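Local coordinates for major capsid protein (Paramecium bursaria Chlorella virus 1, PDB 5TIQ) that self-assembles as trimers into the large icosahedral, pseudo T=169 capsid of this chlorella virus, forming its main structural shell, at residues A[257-262]-A[365-370]; A[330-335]-A[351-356]. All coordinates share one frame; numbering follows the deposited sequence.

Interaction 1 (A[257-262]-A[365-370]); sequences PTKYLA and SGTCNF. With HG (mercury (II) ion), chain K.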
# COMPACT_ATOMS: atom_id res chain seq x y z
N PRO A 257 -13.65 6.40 -26.41
CA PRO A 257 -13.15 7.19 -25.28
C PRO A 257 -12.08 6.42 -24.52
O PRO A 257 -12.35 5.36 -23.94
CB PRO A 257 -14.40 7.41 -24.42
CG PRO A 257 -15.54 7.29 -25.39
CD PRO A 257 -15.11 6.24 -26.37
N THR A 258 -10.86 6.95 -24.53
CA THR A 258 -9.69 6.26 -24.02
C THR A 258 -9.23 6.88 -22.71
O THR A 258 -9.10 8.11 -22.60
CB THR A 258 -8.56 6.30 -25.06
OG1 THR A 258 -8.99 5.59 -26.23
CG2 THR A 258 -7.30 5.66 -24.52
N LYS A 259 -8.99 6.03 -21.71
CA LYS A 259 -8.59 6.51 -20.39
C LYS A 259 -7.14 6.99 -20.38
O LYS A 259 -6.82 8.02 -19.78
CB LYS A 259 -8.77 5.41 -19.35
CG LYS A 259 -10.06 4.64 -19.46
CD LYS A 259 -10.12 3.51 -18.45
CE LYS A 259 -10.00 4.02 -17.02
NZ LYS A 259 -10.22 2.93 -16.02
N TYR A 260 -6.24 6.24 -21.03
CA TYR A 260 -4.82 6.55 -20.95
C TYR A 260 -4.08 5.86 -22.08
O TYR A 260 -4.60 4.93 -22.72
CB TYR A 260 -4.23 6.12 -19.60
CG TYR A 260 -4.36 4.64 -19.29
CD1 TYR A 260 -3.42 3.72 -19.77
CD2 TYR A 260 -5.40 4.16 -18.50
CE1 TYR A 260 -3.53 2.37 -19.48
CE2 TYR A 260 -5.52 2.81 -18.21
CZ TYR A 260 -4.58 1.92 -18.71
OH TYR A 260 -4.70 0.58 -18.42
N LEU A 261 -2.86 6.33 -22.32
CA LEU A 261 -1.90 5.67 -23.19
C LEU A 261 -0.74 5.15 -22.37
O LEU A 261 -0.32 5.79 -21.40
CB LEU A 261 -1.39 6.64 -24.27
CG LEU A 261 -2.43 7.21 -25.24
CD1 LEU A 261 -1.76 8.09 -26.29
CD2 LEU A 261 -3.20 6.09 -25.91
N ALA A 262 -0.22 3.99 -22.75
CA ALA A 262 0.94 3.40 -22.10
C ALA A 262 1.82 2.74 -23.15
O ALA A 262 1.31 2.02 -24.01
CB ALA A 262 0.53 2.37 -21.04
N SER A 365 -13.36 8.64 -15.19
CA SER A 365 -12.92 9.89 -14.58
C SER A 365 -12.14 10.72 -15.59
O SER A 365 -11.11 11.33 -15.26
CB SER A 365 -12.06 9.63 -13.34
OG SER A 365 -10.89 8.91 -13.69
N GLY A 366 -12.61 10.74 -16.84
CA GLY A 366 -11.94 11.55 -17.86
C GLY A 366 -11.38 10.65 -18.95
O GLY A 366 -10.62 9.72 -18.70
N THR A 367 -11.77 10.95 -20.19
CA THR A 367 -11.33 10.19 -21.36
C THR A 367 -11.12 11.15 -22.52
O THR A 367 -11.60 12.28 -22.52
CB THR A 367 -12.34 9.11 -21.78
OG1 THR A 367 -13.60 9.72 -22.07
CG2 THR A 367 -12.51 8.05 -20.70
N CYS A 368 -10.41 10.66 -23.53
CA CYS A 368 -10.35 11.30 -24.84
C CYS A 368 -10.96 10.39 -25.88
O CYS A 368 -10.63 9.20 -25.94
CB CYS A 368 -8.92 11.64 -25.25
SG CYS A 368 -8.88 12.40 -26.89
N ASN A 369 -11.85 10.94 -26.71
CA ASN A 369 -12.55 10.17 -27.73
C ASN A 369 -11.67 10.11 -28.97
O ASN A 369 -11.69 11.01 -29.81
CB ASN A 369 -13.91 10.78 -28.03
CG ASN A 369 -14.84 9.81 -28.73
OD1 ASN A 369 -14.40 8.82 -29.32
ND2 ASN A 369 -16.14 10.09 -28.68
N PHE A 370 -10.89 9.03 -29.08
CA PHE A 370 -10.05 8.83 -30.26
C PHE A 370 -10.86 8.53 -31.51
O PHE A 370 -10.30 8.61 -32.61
CB PHE A 370 -9.05 7.70 -30.00
CG PHE A 370 -7.79 8.16 -29.34
CD1 PHE A 370 -7.75 8.40 -27.97
CD2 PHE A 370 -6.64 8.37 -30.08
CE1 PHE A 370 -6.59 8.83 -27.36
CE2 PHE A 370 -5.47 8.80 -29.48
CZ PHE A 370 -5.45 9.04 -28.11
HG HG K . -6.48 12.68 -27.36
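The side chains of T258 and F370 cross obliquely, with T258 OG1 3.5 Å from CD1 of the phenyl ring. T258 turns OG1 away from its own carbonyl carbon (chi1 -63°) and back along its chain, where it hydrogen-bonds the carbonyl of H256. Farther along the same strand, L261 adds CD1 at 4.2 Å from F370 CZ. C368 shares T258's face of the sheet, and its SG, held anti to the backbone N (chi1 179°), binds the mercury ion at 2.5 Å. The metal lies above the F370 ring plane, displaced past the CE1-CZ edge and 3.9 Å from F370 CE1, across the plane from T258 OG1; it is probably a heavy atom introduced for crystallography.

The opposite face carries P257 and N369, side by side and pointing the same way, with P257 CD 4.0 Å from N369 OD1. Next to them T367 brings OG1 within 3.4 Å of P257 CB. In the backbone, T258 and C368 form an antiparallel hydrogen-bonded pair: T258 N donates to C368 O at 2.7 Å and C368 N returns a bond to T258 O at 3.0 Å.

N369 OD1 accepts from S371 N while ND2 reaches D14 of the second subunit, so the bridge borders a trimer interface. Strand 257-266 also pairs with strands 412-426 and 350-354, which makes 368-369 a short addition to this antiparallel sheet of the second jelly roll.

Interaction 2 (A[330-335]-A[351-356]); sequences GSYFNK and YLYSFA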
# COMPACT_ATOMS: atom_id res chain seq x y z
N GLY A 330 11.23 11.99 -20.97
CA GLY A 330 10.73 10.64 -20.78
C GLY A 330 10.51 10.28 -19.32
O GLY A 330 9.60 9.50 -19.00
N SER A 331 11.31 10.85 -18.42
CA SER A 331 11.14 10.57 -17.00
C SER A 331 9.83 11.13 -16.46
O SER A 331 9.29 10.61 -15.48
CB SER A 331 12.32 11.13 -16.20
OG SER A 331 12.53 12.50 -16.48
N TYR A 332 9.30 12.18 -17.09
CA TYR A 332 8.00 12.71 -16.69
C TYR A 332 6.90 11.68 -16.87
O TYR A 332 6.06 11.48 -15.99
CB TYR A 332 7.69 13.98 -17.49
CG TYR A 332 6.22 14.37 -17.47
CD1 TYR A 332 5.68 15.07 -16.41
CD2 TYR A 332 5.38 14.03 -18.53
CE1 TYR A 332 4.35 15.43 -16.39
CE2 TYR A 332 4.04 14.38 -18.51
CZ TYR A 332 3.53 15.08 -17.44
OH TYR A 332 2.20 15.43 -17.43
N PHE A 333 6.89 11.00 -18.03
CA PHE A 333 5.87 9.99 -18.28
C PHE A 333 6.11 8.73 -17.47
O PHE A 333 5.19 7.92 -17.32
CB PHE A 333 5.81 9.65 -19.77
CG PHE A 333 5.60 10.84 -20.65
CD1 PHE A 333 4.33 11.33 -20.88
CD2 PHE A 333 6.68 11.46 -21.27
CE1 PHE A 333 4.13 12.43 -21.70
CE2 PHE A 333 6.49 12.56 -22.09
CZ PHE A 333 5.21 13.04 -22.30
N ASN A 334 7.32 8.54 -16.94
CA ASN A 334 7.63 7.37 -16.14
C ASN A 334 7.45 7.62 -14.65
O ASN A 334 7.04 6.71 -13.92
CB ASN A 334 9.07 6.91 -16.42
CG ASN A 334 9.49 5.74 -15.55
OD1 ASN A 334 10.37 5.88 -14.69
ND2 ASN A 334 8.87 4.59 -15.76
N LYS A 335 7.74 8.83 -14.18
CA LYS A 335 7.67 9.15 -12.76
C LYS A 335 6.44 9.99 -12.40
O LYS A 335 5.67 9.60 -11.52
CB LYS A 335 8.93 9.90 -12.32
CG LYS A 335 10.22 9.09 -12.37
CD LYS A 335 11.37 9.89 -11.76
CE LYS A 335 12.68 9.11 -11.77
NZ LYS A 335 13.37 9.16 -13.09
N TYR A 351 6.12 3.98 -19.82
CA TYR A 351 5.66 5.36 -19.85
C TYR A 351 4.14 5.42 -19.88
O TYR A 351 3.48 4.56 -20.46
CB TYR A 351 6.23 6.11 -21.06
CG TYR A 351 7.72 5.96 -21.22
CD1 TYR A 351 8.27 4.91 -21.95
CD2 TYR A 351 8.59 6.87 -20.63
CE1 TYR A 351 9.64 4.78 -22.09
CE2 TYR A 351 9.96 6.75 -20.77
CZ TYR A 351 10.47 5.70 -21.50
OH TYR A 351 11.84 5.57 -21.64
N LEU A 352 3.60 6.46 -19.25
CA LEU A 352 2.16 6.66 -19.15
C LEU A 352 1.81 8.10 -19.51
O LEU A 352 2.55 9.03 -19.17
CB LEU A 352 1.65 6.35 -17.74
CG LEU A 352 0.19 6.68 -17.40
CD1 LEU A 352 -0.77 5.74 -18.11
CD2 LEU A 352 -0.05 6.66 -15.89
N TYR A 353 0.70 8.28 -20.22
CA TYR A 353 0.01 9.57 -20.27
C TYR A 353 -1.47 9.32 -20.05
O TYR A 353 -2.12 8.63 -20.85
CB TYR A 353 0.23 10.31 -21.58
CG TYR A 353 -0.41 11.68 -21.53
CD1 TYR A 353 0.19 12.72 -20.83
CD2 TYR A 353 -1.64 11.92 -22.14
CE1 TYR A 353 -0.40 13.97 -20.75
CE2 TYR A 353 -2.23 13.17 -22.08
CZ TYR A 353 -1.61 14.19 -21.38
OH TYR A 353 -2.20 15.43 -21.30
N SER A 354 -2.01 9.88 -18.98
CA SER A 354 -3.38 9.63 -18.56
C SER A 354 -4.30 10.76 -18.99
O SER A 354 -3.97 11.94 -18.81
CB SER A 354 -3.46 9.44 -17.04
OG SER A 354 -4.78 9.15 -16.63
N PHE A 355 -5.43 10.41 -19.58
CA PHE A 355 -6.53 11.35 -19.77
C PHE A 355 -7.50 11.35 -18.60
O PHE A 355 -8.39 12.21 -18.55
CB PHE A 355 -7.29 11.02 -21.06
CG PHE A 355 -6.42 10.98 -22.28
CD1 PHE A 355 -6.04 12.15 -22.92
CD2 PHE A 355 -5.98 9.77 -22.79
CE1 PHE A 355 -5.24 12.11 -24.05
CE2 PHE A 355 -5.18 9.72 -23.91
CZ PHE A 355 -4.81 10.89 -24.54
N ALA A 356 -7.33 10.43 -17.66
CA ALA A 356 -8.23 10.26 -16.53
C ALA A 356 -7.57 10.73 -15.24
O ALA A 356 -6.34 10.67 -15.10
CB ALA A 356 -8.65 8.79 -16.38
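F333 O accepts a hydrogen bond from L352 N at 2.9 Å, tying a carbonyl of the helical turn to the strand. The N-H...O angle is 154°, but the donor stands above the carbonyl plane, 40° out of it. Just beside this bond the two chains pack through their first side-chain carbons, F333 CB lying 3.8 Å from Y351 CB.

With CG beside its backbone N (chi1 -55°), the F333 ring presents its edge to L352 O, which lies in the ring plane 3.4 Å from F333 CD1. One atom farther out, F333 CE1 comes to 4.0 Å from Y353 CD1, the two side chains slanting across each other. Y332 closes one face of F333, with CD2 over the ring centre, while its hydroxyl bonds Q337 NE2.

Y351 uses its edge in a similar way: G330 O sits in the ring plane, 3.3 Å from Y351 CD2. N334 CB touches this ring from an oblique direction, and the N334 amide donates from ND2 to the carbonyls of V350, which opens the strand, and P347 before it. W263, on the neighbouring strand, stacks with Y351.

Two buried backbone carbonyls, those of G330 and L352, thus meet the edges of aromatic rings, whose C-H groups probably offer them a weak positive surface, while one backbone bond crosses directly between the segments and the N334 amide adds a side-chain tie to the strand.

The centres of the two contacts lie about 13 Å apart, and strand 257-266 connects them: it pairs with 368-369 in interaction 1 and with 350-354, the strand of interaction 2. Backbone bonds probably join K259 O to F355 N and L261 N to Y353 O, both at 2.8 Å. Along the chain the order is 257-262, 330-335, 351-356, 365-370, so interaction 2 falls wholly between the halves of interaction 1. Helix 330-341 packs against strand 350-354; the chain then passes on to 368-369. Both contacts also touch the third subunit, placing this part of the second jelly roll against its neighbours in the capsid trimer.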